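Local coordinates for SusD-like carbohydrate binding protein (PDB 3LEW) that probably binds carbohydrate at the outer membrane of Bacteroides vulgatus, as a SusD-family protein thought to take part in nutrient binding, at residues R293-D298 and I394-R399; N367-L372 and Q388-T393. All coordinates share one frame; numbering follows the deposited sequence. Where two conformers were deposited one is given.

Contact 1. Residues R293-D298 and I394-R399; sequences RDLFED and IWLERR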
ATOM      1  N   ARG A 293       4.729 -17.913  -8.297  1.00 16.75           N
ATOM      2  CA  ARG A 293       6.138 -18.283  -8.394  1.00 16.73           C
ATOM      3  C   ARG A 293       6.541 -18.483  -9.870  1.00 17.42           C
ATOM      4  O   ARG A 293       7.669 -18.194 -10.237  1.00 16.87           O
ATOM      5  CB  ARG A 293       6.422 -19.537  -7.585  1.00 17.34           C
ATOM      6  CG  ARG A 293       7.905 -19.938  -7.503  1.00 16.17           C
ATOM      7  CD  ARG A 293       8.098 -21.063  -6.518  1.00 17.79           C
ATOM      8  NE  ARG A 293       9.503 -21.319  -6.190  1.00 21.20           N
ATOM      9  CZ  ARG A 293      10.362 -21.964  -6.979  1.00 23.06           C
ATOM     10  NH1 ARG A 293       9.989 -22.426  -8.173  1.00 22.04           N
ATOM     11  NH2 ARG A 293      11.624 -22.144  -6.578  1.00 23.26           N
ATOM     12  N   ASP A 294       5.608 -18.945 -10.703  1.00 17.31           N
ATOM     13  CA  ASP A 294       5.861 -19.088 -12.131  1.00 18.94           C
ATOM     14  C   ASP A 294       6.043 -17.785 -12.917  1.00 18.22           C
ATOM     15  O   ASP A 294       6.434 -17.827 -14.100  1.00 19.32           O
ATOM     16  CB  ASP A 294       4.718 -19.896 -12.771  1.00 19.82           C
ATOM     17  CG  ASP A 294       4.672 -21.320 -12.279  1.00 23.39           C
ATOM     18  OD1 ASP A 294       5.749 -21.832 -11.862  1.00 28.00           O
ATOM     19  OD2 ASP A 294       3.567 -21.927 -12.341  1.00 29.87           O
ATOM     20  N   LEU A 295       5.735 -16.648 -12.312  1.00 17.17           N
ATOM     21  CA  LEU A 295       6.001 -15.361 -12.924  1.00 17.33           C
ATOM     22  C   LEU A 295       7.475 -14.984 -12.928  1.00 17.27           C
ATOM     23  O   LEU A 295       7.834 -14.015 -13.611  1.00 17.25           O
ATOM     24  CB  LEU A 295       5.201 -14.248 -12.240  1.00 17.24           C
ATOM     25  CG  LEU A 295       3.672 -14.387 -12.198  1.00 18.47           C
ATOM     26  CD1 LEU A 295       3.002 -13.170 -11.513  1.00 20.02           C
ATOM     27  CD2 LEU A 295       3.127 -14.596 -13.619  1.00 18.94           C
ATOM     28  N   PHE A 296       8.314 -15.726 -12.178  1.00 16.76           N
ATOM     29  CA  PHE A 296       9.727 -15.446 -12.025  1.00 16.69           C
ATOM     30  C   PHE A 296      10.566 -16.383 -12.859  1.00 17.97           C
ATOM     31  O   PHE A 296      10.274 -17.580 -12.951  1.00 18.61           O
ATOM     32  CB  PHE A 296      10.165 -15.566 -10.548  1.00 17.29           C
ATOM     33  CG  PHE A 296       9.460 -14.608  -9.622  1.00 15.35           C
ATOM     34  CD1 PHE A 296       8.195 -14.885  -9.130  1.00 16.26           C
ATOM     35  CD2 PHE A 296      10.062 -13.416  -9.258  1.00 14.58           C
ATOM     36  CE1 PHE A 296       7.524 -13.961  -8.312  1.00 14.36           C
ATOM     37  CE2 PHE A 296       9.430 -12.539  -8.431  1.00 15.67           C
ATOM     38  CZ  PHE A 296       8.163 -12.813  -7.939  1.00 15.71           C
ATOM     39  N   GLU A 297      11.617 -15.849 -13.473  1.00 17.84           N
ATOM     40  CA  GLU A 297      12.610 -16.677 -14.145  1.00 18.10           C
ATOM     41  C   GLU A 297      13.616 -17.278 -13.146  1.00 18.54           C
ATOM     42  O   GLU A 297      14.026 -16.646 -12.188  1.00 18.65           O
ATOM     43  CB  GLU A 297      13.382 -15.869 -15.204  1.00 17.80           C
ATOM     44  CG  GLU A 297      12.569 -15.333 -16.352  1.00 19.56           C
ATOM     45  CD  GLU A 297      12.035 -13.927 -16.099  1.00 21.00           C
ATOM     46  OE1 GLU A 297      12.698 -13.165 -15.383  1.00 19.05           O
ATOM     47  OE2 GLU A 297      10.942 -13.594 -16.598  1.00 25.31           O
ATOM     48  N   ASP A 298      14.056 -18.492 -13.402  1.00 18.66           N
ATOM     49  CA  ASP A 298      15.141 -19.074 -12.622  1.00 18.81           C
ATOM     50  C   ASP A 298      16.360 -18.155 -12.718  1.00 18.03           C
ATOM     51  O   ASP A 298      16.681 -17.645 -13.805  1.00 16.60           O
ATOM     52  CB  ASP A 298      15.527 -20.456 -13.179  1.00 20.08           C
ATOM     53  CG  ASP A 298      14.492 -21.535 -12.897  1.00 23.20           C
ATOM     54  OD1 ASP A 298      13.529 -21.314 -12.113  1.00 25.22           O
ATOM     55  OD2 ASP A 298      14.700 -22.639 -13.468  1.00 26.55           O
ATOM     56  N   ILE A 394       5.228  -4.104 -17.211  1.00 13.91           N
ATOM     57  CA  ILE A 394       5.468  -3.239 -16.045  1.00 13.84           C
ATOM     58  C   ILE A 394       4.529  -3.600 -14.880  1.00 13.23           C
ATOM     59  O   ILE A 394       4.960  -3.761 -13.741  1.00 13.58           O
ATOM     60  CB  ILE A 394       5.409  -1.743 -16.420  1.00 13.46           C
ATOM     61  CG1 ILE A 394       6.518  -1.428 -17.402  1.00 14.67           C
ATOM     62  CG2 ILE A 394       5.514  -0.853 -15.125  1.00 15.37           C
ATOM     63  CD1 ILE A 394       6.446  -0.040 -17.991  1.00 14.95           C
ATOM     64  N   TRP A 395       3.254  -3.759 -15.174  1.00 13.08           N
ATOM     65  CA  TRP A 395       2.270  -4.164 -14.160  1.00 13.32           C
ATOM     66  C   TRP A 395       2.634  -5.528 -13.530  1.00 13.90           C
ATOM     67  O   TRP A 395       2.413  -5.731 -12.317  1.00 14.72           O
ATOM     68  CB  TRP A 395       0.878  -4.216 -14.759  1.00 14.42           C
ATOM     69  CG  TRP A 395       0.359  -2.868 -15.237  1.00 13.83           C
ATOM     70  CD1 TRP A 395       0.758  -1.623 -14.814  1.00 15.10           C
ATOM     71  CD2 TRP A 395      -0.690  -2.656 -16.168  1.00 14.97           C
ATOM     72  NE1 TRP A 395       0.021  -0.655 -15.462  1.00 14.24           N
ATOM     73  CE2 TRP A 395      -0.850  -1.263 -16.315  1.00 14.66           C
ATOM     74  CE3 TRP A 395      -1.474  -3.513 -16.953  1.00 18.63           C
ATOM     75  CZ2 TRP A 395      -1.815  -0.704 -17.174  1.00 17.00           C
ATOM     76  CZ3 TRP A 395      -2.417  -2.949 -17.824  1.00 19.27           C
ATOM     77  CH2 TRP A 395      -2.580  -1.563 -17.910  1.00 17.16           C
ATOM     78  N   LEU A 396       3.145  -6.460 -14.334  1.00 14.27           N
ATOM     79  CA  LEU A 396       3.564  -7.759 -13.814  0.50 14.42           C
ATOM     80  C   LEU A 396       4.756  -7.593 -12.889  1.00 14.58           C
ATOM     81  O   LEU A 396       4.796  -8.187 -11.811  1.00 14.95           O
ATOM     82  CB  LEU A 396       3.888  -8.765 -14.919  0.50 14.28           C
ATOM     83  CG  LEU A 396       2.653  -9.466 -15.491  0.50 15.51           C
ATOM     84  CD1 LEU A 396       2.959 -10.019 -16.874  0.50 13.33           C
ATOM     85  CD2 LEU A 396       2.183 -10.558 -14.555  0.50 15.97           C
ATOM     86  N   GLU A 397       5.714  -6.782 -13.297  1.00 15.04           N
ATOM     87  CA  GLU A 397       6.892  -6.534 -12.432  1.00 14.78           C
ATOM     88  C   GLU A 397       6.491  -5.821 -11.125  1.00 14.15           C
ATOM     89  O   GLU A 397       7.092  -6.078 -10.082  1.00 14.04           O
ATOM     90  CB  GLU A 397       8.004  -5.802 -13.213  1.00 16.14           C
ATOM     91  CG  GLU A 397       9.366  -5.858 -12.562  1.00 16.73           C
ATOM     92  CD  GLU A 397       9.904  -7.264 -12.373  1.00 20.00           C
ATOM     93  OE1 GLU A 397       9.832  -8.107 -13.296  1.00 21.44           O
ATOM     94  OE2 GLU A 397      10.343  -7.528 -11.242  1.00 22.85           O
ATOM     95  N   ARG A 398       5.482  -4.930 -11.147  1.00 13.76           N
ATOM     96  CA  ARG A 398       4.931  -4.401  -9.892  1.00 13.56           C
ATOM     97  C   ARG A 398       4.427  -5.516  -8.952  1.00 12.97           C
ATOM     98  O   ARG A 398       4.696  -5.471  -7.774  1.00 13.73           O
ATOM     99  CB  ARG A 398       3.767  -3.420 -10.145  1.00 13.59           C
ATOM    100  CG  ARG A 398       4.197  -2.128 -10.789  1.00 14.18           C
ATOM    101  CD  ARG A 398       2.983  -1.218 -11.117  1.00 14.35           C
ATOM    102  NE  ARG A 398       2.270  -0.848  -9.921  1.00 12.77           N
ATOM    103  CZ  ARG A 398       2.525   0.202  -9.135  1.00 16.25           C
ATOM    104  NH1 ARG A 398       3.469   1.067  -9.427  1.00 16.32           N
ATOM    105  NH2 ARG A 398       1.809   0.379  -8.025  1.00 17.92           N
ATOM    106  N   ARG A 399       3.659  -6.481  -9.479  1.00 12.41           N
ATOM    107  CA  ARG A 399       3.145  -7.586  -8.673  1.00 13.56           C
ATOM    108  C   ARG A 399       4.290  -8.407  -8.104  1.00 12.59           C
ATOM    109  O   ARG A 399       4.212  -8.857  -6.956  1.00 13.40           O
ATOM    110  CB  ARG A 399       2.225  -8.473  -9.525  1.00 13.36           C
ATOM    111  CG  ARG A 399       0.883  -7.741  -9.848  1.00 14.53           C
ATOM    112  CD  ARG A 399       0.157  -8.456 -10.952  1.00 16.74           C
ATOM    113  NE  ARG A 399      -0.136  -9.838 -10.606  1.00 15.52           N
ATOM    114  CZ  ARG A 399      -0.560 -10.743 -11.494  1.00 19.88           C
ATOM    115  NH1 ARG A 399      -0.733 -10.410 -12.771  1.00 21.61           N
ATOM    116  NH2 ARG A 399      -0.824 -11.983 -11.128  1.00 19.05           N
TER

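Contact 2. Residues N367-L372 and Q388-T393; sequences NKLNDL and QDLLET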
ATOM      1  N   ASN A 367      14.425   0.899 -20.019  1.00 14.63           N
ATOM      2  CA  ASN A 367      15.708   0.868 -19.317  1.00 14.31           C
ATOM      3  C   ASN A 367      15.505   0.853 -17.801  1.00 14.95           C
ATOM      4  O   ASN A 367      16.236   0.156 -17.087  1.00 14.97           O
ATOM      5  CB  ASN A 367      16.541   2.068 -19.710  1.00 14.79           C
ATOM      6  CG  ASN A 367      16.826   2.093 -21.182  1.00 14.91           C
ATOM      7  OD1 ASN A 367      17.101   1.046 -21.776  1.00 15.41           O
ATOM      8  ND2 ASN A 367      16.728   3.279 -21.794  1.00 12.91           N
ATOM      9  N   LYS A 368      14.522   1.622 -17.338  1.00 14.22           N
ATOM     10  CA  LYS A 368      14.199   1.661 -15.912  1.00 15.49           C
ATOM     11  C   LYS A 368      13.639   0.321 -15.450  1.00 15.11           C
ATOM     12  O   LYS A 368      14.035  -0.178 -14.403  1.00 15.60           O
ATOM     13  CB  LYS A 368      13.276   2.830 -15.575  1.00 16.05           C
ATOM     14  CG  LYS A 368      13.896   4.201 -15.964  1.00 16.61           C
ATOM     15  CD  LYS A 368      15.005   4.595 -15.005  1.00 18.67           C
ATOM     16  CE  LYS A 368      15.645   5.956 -15.319  1.00 16.94           C
ATOM     17  NZ  LYS A 368      16.436   6.102 -16.573  1.00 15.91           N
ATOM     18  N   LEU A 369      12.784  -0.288 -16.262  1.00 14.68           N
ATOM     19  CA  LEU A 369      12.296  -1.626 -15.992  1.00 14.38           C
ATOM     20  C   LEU A 369      13.441  -2.647 -15.925  1.00 14.17           C
ATOM     21  O   LEU A 369      13.526  -3.455 -15.002  1.00 14.70           O
ATOM     22  CB  LEU A 369      11.286  -2.031 -17.069  1.00 15.38           C
ATOM     23  CG  LEU A 369      10.585  -3.377 -16.898  1.00 18.60           C
ATOM     24  CD1 LEU A 369       9.824  -3.465 -15.525  1.00 19.23           C
ATOM     25  CD2 LEU A 369       9.669  -3.649 -18.105  1.00 19.54           C
ATOM     26  N   ASN A 370      14.340  -2.578 -16.902  1.00 14.08           N
ATOM     27  CA  ASN A 370      15.476  -3.489 -16.959  1.00 14.08           C
ATOM     28  C   ASN A 370      16.478  -3.264 -15.830  1.00 14.05           C
ATOM     29  O   ASN A 370      17.149  -4.205 -15.439  1.00 14.67           O
ATOM     30  CB  ASN A 370      16.167  -3.412 -18.320  1.00 14.68           C
ATOM     31  CG  ASN A 370      15.469  -4.270 -19.379  1.00 14.71           C
ATOM     32  OD1 ASN A 370      14.670  -5.152 -19.041  1.00 18.45           O
ATOM     33  ND2 ASN A 370      15.748  -4.009 -20.647  1.00 15.11           N
ATOM     34  N   ASP A 371      16.630  -2.030 -15.347  1.00 14.53           N
ATOM     35  CA  ASP A 371      17.502  -1.751 -14.178  1.00 15.10           C
ATOM     36  C   ASP A 371      17.000  -2.570 -12.956  1.00 15.15           C
ATOM     37  O   ASP A 371      17.803  -3.183 -12.238  1.00 14.18           O
ATOM     38  CB  ASP A 371      17.494  -0.266 -13.756  1.00 14.67           C
ATOM     39  CG  ASP A 371      18.221   0.645 -14.714  1.00 18.14           C
ATOM     40  OD1 ASP A 371      19.170   0.187 -15.418  1.00 19.60           O
ATOM     41  OD2 ASP A 371      17.833   1.868 -14.740  1.00 21.20           O
ATOM     42  N   LEU A 372      15.682  -2.532 -12.709  1.00 15.15           N
ATOM     43  CA  LEU A 372      15.110  -3.260 -11.587  1.00 15.07           C
ATOM     44  C   LEU A 372      15.266  -4.757 -11.832  1.00 15.41           C
ATOM     45  O   LEU A 372      15.700  -5.499 -10.954  1.00 14.73           O
ATOM     46  CB  LEU A 372      13.645  -2.916 -11.396  1.00 14.80           C
ATOM     47  CG  LEU A 372      12.894  -3.655 -10.295  1.00 14.77           C
ATOM     48  CD1 LEU A 372      13.593  -3.554  -8.910  1.00 15.26           C
ATOM     49  CD2 LEU A 372      11.442  -3.105 -10.236  1.00 17.86           C
ATOM     50  N   GLN A 388       0.907  -1.213 -25.114  1.00 16.56           N
ATOM     51  CA  GLN A 388       0.042  -2.015 -24.239  1.00 18.06           C
ATOM     52  C   GLN A 388       0.787  -3.206 -23.599  1.00 17.35           C
ATOM     53  O   GLN A 388       0.604  -3.462 -22.410  1.00 16.37           O
ATOM     54  CB  GLN A 388      -1.216  -2.519 -24.960  1.00 18.96           C
ATOM     55  CG  GLN A 388      -2.256  -3.191 -24.029  1.00 23.13           C
ATOM     56  CD  GLN A 388      -2.764  -2.295 -22.864  1.00 29.33           C
ATOM     57  OE1 GLN A 388      -2.854  -1.050 -22.978  1.00 32.35           O
ATOM     58  NE2 GLN A 388      -3.089  -2.942 -21.719  1.00 31.91           N
ATOM     59  N   ASP A 389       1.595  -3.926 -24.380  1.00 17.27           N
ATOM     60  CA  ASP A 389       2.355  -5.072 -23.849  1.00 17.89           C
ATOM     61  C   ASP A 389       3.455  -4.619 -22.876  1.00 17.11           C
ATOM     62  O   ASP A 389       3.748  -5.327 -21.917  1.00 16.73           O
ATOM     63  CB  ASP A 389       2.987  -5.919 -24.962  1.00 17.92           C
ATOM     64  CG  ASP A 389       1.962  -6.787 -25.708  1.00 22.59           C
ATOM     65  OD1 ASP A 389       0.822  -6.962 -25.206  1.00 26.15           O
ATOM     66  OD2 ASP A 389       2.326  -7.277 -26.798  1.00 23.87           O
ATOM     67  N   LEU A 390       4.047  -3.457 -23.127  1.00 16.03           N
ATOM     68  CA  LEU A 390       5.039  -2.875 -22.195  1.00 15.62           C
ATOM     69  C   LEU A 390       4.368  -2.522 -20.896  1.00 15.41           C
ATOM     70  O   LEU A 390       4.865  -2.884 -19.828  1.00 15.36           O
ATOM     71  CB  LEU A 390       5.709  -1.632 -22.780  1.00 15.31           C
ATOM     72  CG  LEU A 390       6.766  -1.003 -21.856  1.00 16.36           C
ATOM     73  CD1 LEU A 390       7.880  -2.004 -21.450  1.00 16.34           C
ATOM     74  CD2 LEU A 390       7.319   0.262 -22.566  1.00 16.39           C
ATOM     75  N   LEU A 391       3.212  -1.855 -20.954  1.00 14.92           N
ATOM     76  CA  LEU A 391       2.442  -1.618 -19.735  1.00 15.14           C
ATOM     77  C   LEU A 391       2.129  -2.897 -18.977  1.00 15.17           C
ATOM     78  O   LEU A 391       2.308  -2.960 -17.754  1.00 15.73           O
ATOM     79  CB  LEU A 391       1.162  -0.836 -20.036  1.00 15.59           C
ATOM     80  CG  LEU A 391       1.347   0.604 -20.413  1.00 16.38           C
ATOM     81  CD1 LEU A 391       0.017   1.177 -20.969  1.00 18.91           C
ATOM     82  CD2 LEU A 391       1.855   1.399 -19.203  1.00 15.15           C
ATOM     83  N   GLU A 392       1.684  -3.951 -19.666  1.00 14.54           N
ATOM     84  CA  GLU A 392       1.369  -5.184 -18.944  0.50 15.27           C
ATOM     85  C   GLU A 392       2.617  -5.810 -18.306  1.00 14.81           C
ATOM     86  O   GLU A 392       2.524  -6.389 -17.232  1.00 14.29           O
ATOM     87  CB  GLU A 392       0.614  -6.173 -19.827  0.50 15.28           C
ATOM     88  CG  GLU A 392      -0.785  -5.673 -20.107  0.50 16.55           C
ATOM     89  CD  GLU A 392      -1.551  -6.507 -21.106  0.50 19.42           C
ATOM     90  OE1 GLU A 392      -1.249  -7.722 -21.246  0.50 21.23           O
ATOM     91  OE2 GLU A 392      -2.466  -5.926 -21.742  0.50 22.29           O
ATOM     92  N   THR A 393       3.751  -5.667 -18.950  1.00 14.65           N
ATOM     93  CA  THR A 393       5.032  -6.184 -18.433  1.00 15.19           C
ATOM     94  C   THR A 393       5.464  -5.406 -17.181  1.00 14.53           C
ATOM     95  O   THR A 393       5.957  -5.983 -16.202  1.00 14.75           O
ATOM     96  CB  THR A 393       6.121  -6.162 -19.544  1.00 16.13           C
ATOM     97  OG1 THR A 393       5.644  -6.928 -20.665  1.00 16.62           O
ATOM     98  CG2 THR A 393       7.412  -6.775 -19.050  1.00 19.10           C
TER

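Contact 1. Residues R293-D298 and I394-R399
NH2 of R399 is gripped by D58 in a salt bridge, while CD1 of L295 lies 4.0 Å away from it. The methyl lies over one face of the guanidinium, offset toward its rim. Such a flat group offers its N-H bonds in its own plane and a poorly hydrated face that suits a leucine methyl. The arginine gets there by a bend at chi3 (59°), which turns the end of the chain toward the loop. L396, one turn back on helix 387-401, supplies the other apolar partner: in one of its two deposited conformers its CD2 lies 4.1 Å from the same CD1, the two side chains crossing nearly at right angles. On the loop side, a turn closed by F296 N on R293 O carries L295, whose side chain also touches K400. With no hydrogen bond directly joining the two segments, leucine and arginine meet by dispersion, leaving NH2 to spend its directional bonding on the carboxylate of D58.

Contact 2. Residues N367-L372 and Q388-T393
Two successive helices of the SusD-family region, 365-376 and 387-401, lie side by side here and run in the same general direction. Across these two segments L369 makes the contact. Its CD2 reaches CG2 of T393 at 4.0 Å and CD1 of L390 at 4.1 Å, so a single methyl meets two residues spaced three apart on the facing helix. With CG of L369 swung opposite the backbone N (chi1 -176°), the branch projects toward that helix. L390 slides past L369 in the opposite direction, whereas T393 crosses it at about a right angle. Leucine suits this buried position because its forked end can meet both partners with a methyl.

T393 is two-sided. Its methyl faces L369, while OG1 turns back to its own helix and donates to D389 O over 2.8 Å. The backbone N of T393 gives the usual helical bond to that same oxygen, at 3.0 Å. The two donors come from opposite faces of the carbonyl plane, and the second bond fixes the rotation of the threonine, holding its methyl inward. A serine in its place could keep the hydroxyl bond, but without CG2 it would probably open a small gap beside L369 CD2. The loop residues I381 and L385 also touch T393.

Elsewhere along 388-393, NE2 of Q388 donates to OE2 of E392 in the conformer given, at 3.0 Å and a nearly straight 168°. The carboxylate accepts through its anti lone pair, close to the amide plane of the glutamine. This i to i+4 pair braces one helix only. Side-by-side packing of near-parallel helices through leucine and threonine methyls belongs here to the helical part of a SusD-family protein, a family grouped with TPR-like proteins.

How the contacts relate
From the N terminus, the chain first reaches 293-298, in the loop between strands 286-288 and 306-309. It then passes through further strands and helix 346-359 before entering helix 365-376, where 367-372 lies. A loop leads back to the start of helix 387-401, and 388-393 closes contact 2 over 15 intervening residues. The next six residues, 394-399, close contact 1 over 95, so the shorter closure falls wholly within the longer. Helix 387-401 serves both, meeting helix 365-376 along much of its length, while L396 and R399 on its later turns meet the loop. With centres about 11 Å apart, the contacts also touch directly: I394 and E397 pack on L369, joining the two helices.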